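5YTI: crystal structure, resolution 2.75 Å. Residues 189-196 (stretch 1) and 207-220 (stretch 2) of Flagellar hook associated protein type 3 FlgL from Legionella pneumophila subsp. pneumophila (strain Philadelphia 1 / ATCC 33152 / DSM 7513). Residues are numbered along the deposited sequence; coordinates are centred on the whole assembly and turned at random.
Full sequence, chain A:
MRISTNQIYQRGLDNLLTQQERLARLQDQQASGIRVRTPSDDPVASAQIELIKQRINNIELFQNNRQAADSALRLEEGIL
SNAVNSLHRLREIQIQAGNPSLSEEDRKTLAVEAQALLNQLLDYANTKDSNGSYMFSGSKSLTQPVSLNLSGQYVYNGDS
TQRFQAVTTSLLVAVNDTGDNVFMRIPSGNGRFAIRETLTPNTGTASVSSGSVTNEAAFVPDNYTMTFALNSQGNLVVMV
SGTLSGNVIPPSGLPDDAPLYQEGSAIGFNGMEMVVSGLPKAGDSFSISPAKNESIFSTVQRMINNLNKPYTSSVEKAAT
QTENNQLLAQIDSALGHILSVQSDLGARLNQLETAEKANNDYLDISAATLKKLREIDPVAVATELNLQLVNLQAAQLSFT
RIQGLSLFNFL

Stretch 1, residues 189-196: GNGRFAIR
Stretch 2, residues 207-220: SVSSGSVTNEAAFV

How does the turn at the start of stretch 1 reach stretch 2? G189 (phi/psi 69/-147) and G191 (114/-23) flank N190 (-83/4), and a backbone hydrogen bond from N190 N to F193 O (3.2 Å) closes the turn. With chi1 55° (p) and chi2 25°, N190 receives R192 N and F193 N at its OD1, each 2.8 Å. N190 ND2 donates to G211 O (2.8 Å) and, weakly, to S210 O (2.7 Å); G211 has phi/psi 58/-176. Register: N190 CA to S210 CA 5.7 Å, R192 CA to V213 CA 7.4 Å.

What holds R192? The m, m, m side chain of R192 (chi4 -74°) carries the guanidinium to E216 (t, p), forming a two-pronged salt bridge: R192 NH1 to E216 OE1 2.9 Å, R192 NH2 to E216 OE2 3.0 Å, both nearly linear. R192 CZ also sits 4.6 Å from the F219 ring centroid (chi1 171°, chi2 81°), over its face, a cation-pi contact. V213 CG2 covers one guanidinium face.

Where do the strand residues F193 to I195 point? Side chains alternate: F193 and I195 toward stretch 2, A194 away. The F193 ring (p, chi2 -89°) places CZ 3.5 Å from S212 N and CE1 3.8 Å from V213 CG2, packing along extended S212-V213. I195 (m, t) sets CD1 3.9 Å from V208 CG1 and 3.6 Å from S209 O.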

ATOM      1  N   GLY A 189       0.545  -4.502  -8.579  1.00 81.72           N
ATOM      2  CA  GLY A 189      -0.345  -4.139  -9.669  1.00 80.23           C
ATOM      3  C   GLY A 189      -0.340  -2.635  -9.805  1.00 81.27           C
ATOM      4  O   GLY A 189       0.672  -1.951  -9.497  1.00 89.56           O
ATOM      5  N   ASN A 190      -1.493  -2.122 -10.204  1.00 77.35           N
ATOM      6  CA  ASN A 190      -1.671  -0.711 -10.409  1.00 77.73           C
ATOM      7  C   ASN A 190      -1.973  -0.030  -9.115  1.00 79.79           C
ATOM      8  O   ASN A 190      -2.292   1.169  -9.117  1.00 84.05           O
ATOM      9  CB  ASN A 190      -2.844  -0.446 -11.350  1.00 77.13           C
ATOM     10  CG  ASN A 190      -4.119  -1.083 -10.878  1.00 74.47           C
ATOM     11  OD1 ASN A 190      -4.290  -1.332  -9.692  1.00 73.17           O
ATOM     12  ND2 ASN A 190      -5.016  -1.379 -11.817  1.00 73.88           N
ATOM     13  N   GLY A 191      -1.945  -0.800  -8.030  1.00 77.80           N
ATOM     14  CA  GLY A 191      -2.146  -0.263  -6.707  1.00 77.00           C
ATOM     15  C   GLY A 191      -3.409  -0.780  -6.081  1.00 78.18           C
ATOM     16  O   GLY A 191      -3.553  -0.787  -4.854  1.00 80.47           O
ATOM     17  N   ARG A 192      -4.338  -1.209  -6.922  1.00 79.86           N
ATOM     18  CA  ARG A 192      -5.617  -1.725  -6.458  1.00 81.75           C
ATOM     19  C   ARG A 192      -5.858  -3.159  -6.940  1.00 82.93           C
ATOM     20  O   ARG A 192      -6.338  -4.008  -6.158  1.00 81.20           O
ATOM     21  CB  ARG A 192      -6.745  -0.800  -6.929  1.00 82.57           C
ATOM     22  CG  ARG A 192      -6.663   0.593  -6.330  1.00 82.70           C
ATOM     23  CD  ARG A 192      -6.889   0.573  -4.816  1.00 83.80           C
ATOM     24  NE  ARG A 192      -8.250   0.151  -4.473  1.00 83.14           N
ATOM     25  CZ  ARG A 192      -9.324   0.918  -4.620  1.00 80.91           C
ATOM     26  NH1 ARG A 192     -10.513   0.456  -4.279  1.00 80.15           N
ATOM     27  NH2 ARG A 192      -9.206   2.151  -5.098  1.00 79.47           N
ATOM     28  N   PHE A 193      -5.531  -3.429  -8.215  1.00 84.15           N
ATOM     29  CA  PHE A 193      -5.542  -4.820  -8.731  1.00 86.24           C
ATOM     30  C   PHE A 193      -4.354  -5.232  -9.618  1.00 85.46           C
ATOM     31  O   PHE A 193      -3.756  -4.425 -10.359  1.00 85.81           O
ATOM     32  CB  PHE A 193      -6.868  -5.168  -9.425  1.00 86.86           C
ATOM     33  CG  PHE A 193      -7.244  -4.224 -10.524  1.00 87.26           C
ATOM     34  CD1 PHE A 193      -7.999  -3.081 -10.256  1.00 87.64           C
ATOM     35  CD2 PHE A 193      -6.842  -4.460 -11.820  1.00 85.83           C
ATOM     36  CE1 PHE A 193      -8.339  -2.190 -11.272  1.00 85.71           C
ATOM     37  CE2 PHE A 193      -7.176  -3.569 -12.831  1.00 85.32           C
ATOM     38  CZ  PHE A 193      -7.934  -2.440 -12.560  1.00 83.81           C
ATOM     39  N   ALA A 194      -4.033  -6.522  -9.525  1.00 85.12           N
ATOM     40  CA  ALA A 194      -2.892  -7.084 -10.224  1.00 86.94           C
ATOM     41  C   ALA A 194      -3.328  -8.155 -11.206  1.00 87.47           C
ATOM     42  O   ALA A 194      -4.373  -8.766 -11.024  1.00 92.57           O
ATOM     43  CB  ALA A 194      -1.902  -7.645  -9.228  1.00 86.39           C
ATOM     44  N   ILE A 195      -2.515  -8.364 -12.243  1.00 87.72           N
ATOM     45  CA  ILE A 195      -2.834  -9.279 -13.338  1.00 87.43           C
ATOM     46  C   ILE A 195      -1.653 -10.161 -13.751  1.00 90.91           C
ATOM     47  O   ILE A 195      -0.623  -9.671 -14.233  1.00 97.47           O
ATOM     48  CB  ILE A 195      -3.277  -8.503 -14.555  1.00 85.07           C
ATOM     49  CG1 ILE A 195      -4.446  -7.613 -14.184  1.00 85.08           C
ATOM     50  CG2 ILE A 195      -3.649  -9.456 -15.667  1.00 84.69           C
ATOM     51  CD1 ILE A 195      -4.779  -6.615 -15.262  1.00 85.63           C
ATOM     52  N   ARG A 196      -1.838 -11.465 -13.583  1.00 91.45           N
ATOM     53  CA  ARG A 196      -0.826 -12.473 -13.818  1.00 92.87           C
ATOM     54  C   ARG A 196      -1.436 -13.431 -14.847  1.00 95.24           C
ATOM     55  O   ARG A 196      -2.628 -13.359 -15.100  1.00 97.65           O
ATOM     56  CB  ARG A 196      -0.512 -13.208 -12.478  1.00 92.27           C
ATOM     57  CG  ARG A 196      -0.320 -12.325 -11.237  1.00 89.32           C
ATOM     58  N   SER A 207      -2.069  -9.613 -24.454  1.00 92.48           N
ATOM     59  CA  SER A 207      -1.419  -8.900 -23.340  1.00 92.37           C
ATOM     60  C   SER A 207      -2.433  -7.975 -22.675  1.00 88.75           C
ATOM     61  O   SER A 207      -3.435  -7.635 -23.288  1.00 86.12           O
ATOM     62  CB  SER A 207      -0.193  -8.110 -23.837  1.00 94.13           C
ATOM     63  OG  SER A 207      -0.059  -8.184 -25.264  1.00 99.87           O
ATOM     64  N   VAL A 208      -2.190  -7.567 -21.431  1.00 87.04           N
ATOM     65  CA  VAL A 208      -3.169  -6.735 -20.703  1.00 88.21           C
ATOM     66  C   VAL A 208      -2.550  -5.516 -20.014  1.00 86.00           C
ATOM     67  O   VAL A 208      -1.506  -5.622 -19.364  1.00 90.43           O
ATOM     68  CB  VAL A 208      -3.914  -7.556 -19.611  1.00 90.41           C
ATOM     69  CG1 VAL A 208      -5.153  -6.813 -19.137  1.00 90.39           C
ATOM     70  CG2 VAL A 208      -4.300  -8.943 -20.114  1.00 88.95           C
ATOM     71  N   SER A 209      -3.211  -4.370 -20.129  1.00 83.64           N
ATOM     72  CA  SER A 209      -2.717  -3.148 -19.516  1.00 83.97           C
ATOM     73  C   SER A 209      -2.771  -3.304 -17.987  1.00 84.26           C
ATOM     74  O   SER A 209      -3.287  -4.289 -17.502  1.00 85.61           O
ATOM     75  CB  SER A 209      -3.547  -1.944 -19.990  1.00 85.28           C
ATOM     76  OG  SER A 209      -4.794  -1.888 -19.325  1.00 86.03           O
ATOM     77  N   SER A 210      -2.218  -2.359 -17.229  1.00 84.04           N
ATOM     78  CA  SER A 210      -2.329  -2.393 -15.772  1.00 80.71           C
ATOM     79  C   SER A 210      -3.745  -1.966 -15.355  1.00 81.79           C
ATOM     80  O   SER A 210      -4.225  -2.338 -14.244  1.00 78.77           O
ATOM     81  CB  SER A 210      -1.264  -1.514 -15.095  1.00 81.28           C
ATOM     82  OG  SER A 210      -1.230  -0.162 -15.558  1.00 81.75           O
ATOM     83  N   GLY A 211      -4.404  -1.200 -16.244  1.00 79.37           N
ATOM     84  CA  GLY A 211      -5.775  -0.745 -16.021  1.00 77.83           C
ATOM     85  C   GLY A 211      -5.929   0.057 -14.739  1.00 78.00           C
ATOM     86  O   GLY A 211      -4.943   0.342 -14.061  1.00 82.14           O
ATOM     87  N   SER A 212      -7.156   0.443 -14.397  1.00 77.42           N
ATOM     88  CA  SER A 212      -7.402   1.180 -13.151  1.00 78.34           C
ATOM     89  C   SER A 212      -8.859   1.064 -12.665  1.00 78.25           C
ATOM     90  O   SER A 212      -9.742   0.685 -13.412  1.00 75.00           O
ATOM     91  CB  SER A 212      -7.145   2.665 -13.389  1.00 80.88           C
ATOM     92  OG  SER A 212      -8.358   3.272 -13.863  1.00 83.58           O
ATOM     93  N   VAL A 213      -9.090   1.443 -11.411  1.00 79.14           N
ATOM     94  CA  VAL A 213     -10.427   1.645 -10.889  1.00 78.99           C
ATOM     95  C   VAL A 213     -10.944   3.013 -11.348  1.00 82.06           C
ATOM     96  O   VAL A 213     -10.348   4.056 -10.995  1.00 84.66           O
ATOM     97  CB  VAL A 213     -10.425   1.647  -9.355  1.00 77.50           C
ATOM     98  CG1 VAL A 213     -11.809   2.022  -8.816  1.00 76.26           C
ATOM     99  CG2 VAL A 213      -9.949   0.302  -8.832  1.00 76.92           C
ATOM    100  N   THR A 214     -12.039   2.996 -12.117  1.00 81.68           N
ATOM    101  CA  THR A 214     -12.640   4.200 -12.674  1.00 82.49           C
ATOM    102  C   THR A 214     -13.913   4.560 -11.944  1.00 84.51           C
ATOM    103  O   THR A 214     -14.331   5.710 -11.983  1.00 91.67           O
ATOM    104  CB  THR A 214     -13.038   4.053 -14.161  1.00 82.05           C
ATOM    105  OG1 THR A 214     -14.095   3.104 -14.267  1.00 84.43           O
ATOM    106  CG2 THR A 214     -11.883   3.607 -15.029  1.00 81.31           C
ATOM    107  N   ASN A 215     -14.564   3.594 -11.302  1.00 82.65           N
ATOM    108  CA  ASN A 215     -15.728   3.922 -10.512  1.00 79.26           C
ATOM    109  C   ASN A 215     -15.686   3.280  -9.106  1.00 78.29           C
ATOM    110  O   ASN A 215     -16.104   2.156  -8.889  1.00 74.73           O
ATOM    111  CB  ASN A 215     -16.975   3.580 -11.311  1.00 80.14           C
ATOM    112  CG  ASN A 215     -18.247   4.031 -10.631  1.00 81.76           C
ATOM    113  OD1 ASN A 215     -18.369   3.940  -9.399  1.00 85.62           O
ATOM    114  ND2 ASN A 215     -19.216   4.488 -11.421  1.00 80.31           N
ATOM    115  N   GLU A 216     -15.195   4.050  -8.146  1.00 79.34           N
ATOM    116  CA  GLU A 216     -14.992   3.585  -6.781  1.00 80.23           C
ATOM    117  C   GLU A 216     -16.238   2.983  -6.131  1.00 84.20           C
ATOM    118  O   GLU A 216     -16.132   2.029  -5.330  1.00 91.17           O
ATOM    119  CB  GLU A 216     -14.489   4.722  -5.910  1.00 79.54           C
ATOM    120  CG  GLU A 216     -13.921   4.253  -4.607  1.00 80.17           C
ATOM    121  CD  GLU A 216     -12.735   3.336  -4.810  1.00 81.88           C
ATOM    122  OE1 GLU A 216     -12.785   2.223  -4.274  1.00 84.98           O
ATOM    123  OE2 GLU A 216     -11.759   3.711  -5.507  1.00 84.12           O
ATOM    124  N   ALA A 217     -17.414   3.511  -6.454  1.00 84.14           N
ATOM    125  CA  ALA A 217     -18.655   2.956  -5.887  1.00 83.83           C
ATOM    126  C   ALA A 217     -19.007   1.621  -6.506  1.00 81.65           C
ATOM    127  O   ALA A 217     -19.526   0.765  -5.817  1.00 79.28           O
ATOM    128  CB  ALA A 217     -19.834   3.917  -6.034  1.00 84.83           C
ATOM    129  N   ALA A 218     -18.747   1.448  -7.801  1.00 79.85           N
ATOM    130  CA  ALA A 218     -19.057   0.170  -8.443  1.00 80.24           C
ATOM    131  C   ALA A 218     -18.031  -0.951  -8.111  1.00 82.60           C
ATOM    132  O   ALA A 218     -18.237  -2.094  -8.497  1.00 84.19           O
ATOM    133  CB  ALA A 218     -19.157   0.362  -9.945  1.00 79.57           C
ATOM    134  N   PHE A 219     -16.947  -0.604  -7.400  1.00 81.26           N
ATOM    135  CA  PHE A 219     -15.788  -1.457  -7.221  1.00 79.25           C
ATOM    136  C   PHE A 219     -16.098  -2.631  -6.322  1.00 80.76           C
ATOM    137  O   PHE A 219     -16.744  -2.460  -5.294  1.00 80.90           O
ATOM    138  CB  PHE A 219     -14.665  -0.662  -6.581  1.00 78.23           C
ATOM    139  CG  PHE A 219     -13.492  -1.502  -6.149  1.00 79.17           C
ATOM    140  CD1 PHE A 219     -12.534  -1.904  -7.057  1.00 78.74           C
ATOM    141  CD2 PHE A 219     -13.336  -1.870  -4.821  1.00 80.43           C
ATOM    142  CE1 PHE A 219     -11.452  -2.645  -6.646  1.00 78.41           C
ATOM    143  CE2 PHE A 219     -12.255  -2.629  -4.404  1.00 79.54           C
ATOM    144  CZ  PHE A 219     -11.323  -3.027  -5.325  1.00 79.68           C
ATOM    145  N   VAL A 220     -15.623  -3.817  -6.705  1.00 80.06           N
ATOM    146  CA  VAL A 220     -15.776  -5.006  -5.868  1.00 81.30           C
ATOM    147  C   VAL A 220     -14.470  -5.813  -5.785  1.00 80.51           C
ATOM    148  O   VAL A 220     -13.989  -6.379  -6.780  1.00 79.29           O
ATOM    149  CB  VAL A 220     -16.917  -5.933  -6.366  1.00 81.86           C
ATOM    150  CG1 VAL A 220     -17.030  -7.140  -5.447  1.00 81.31           C
ATOM    151  CG2 VAL A 220     -18.236  -5.182  -6.436  1.00 79.88           C
TER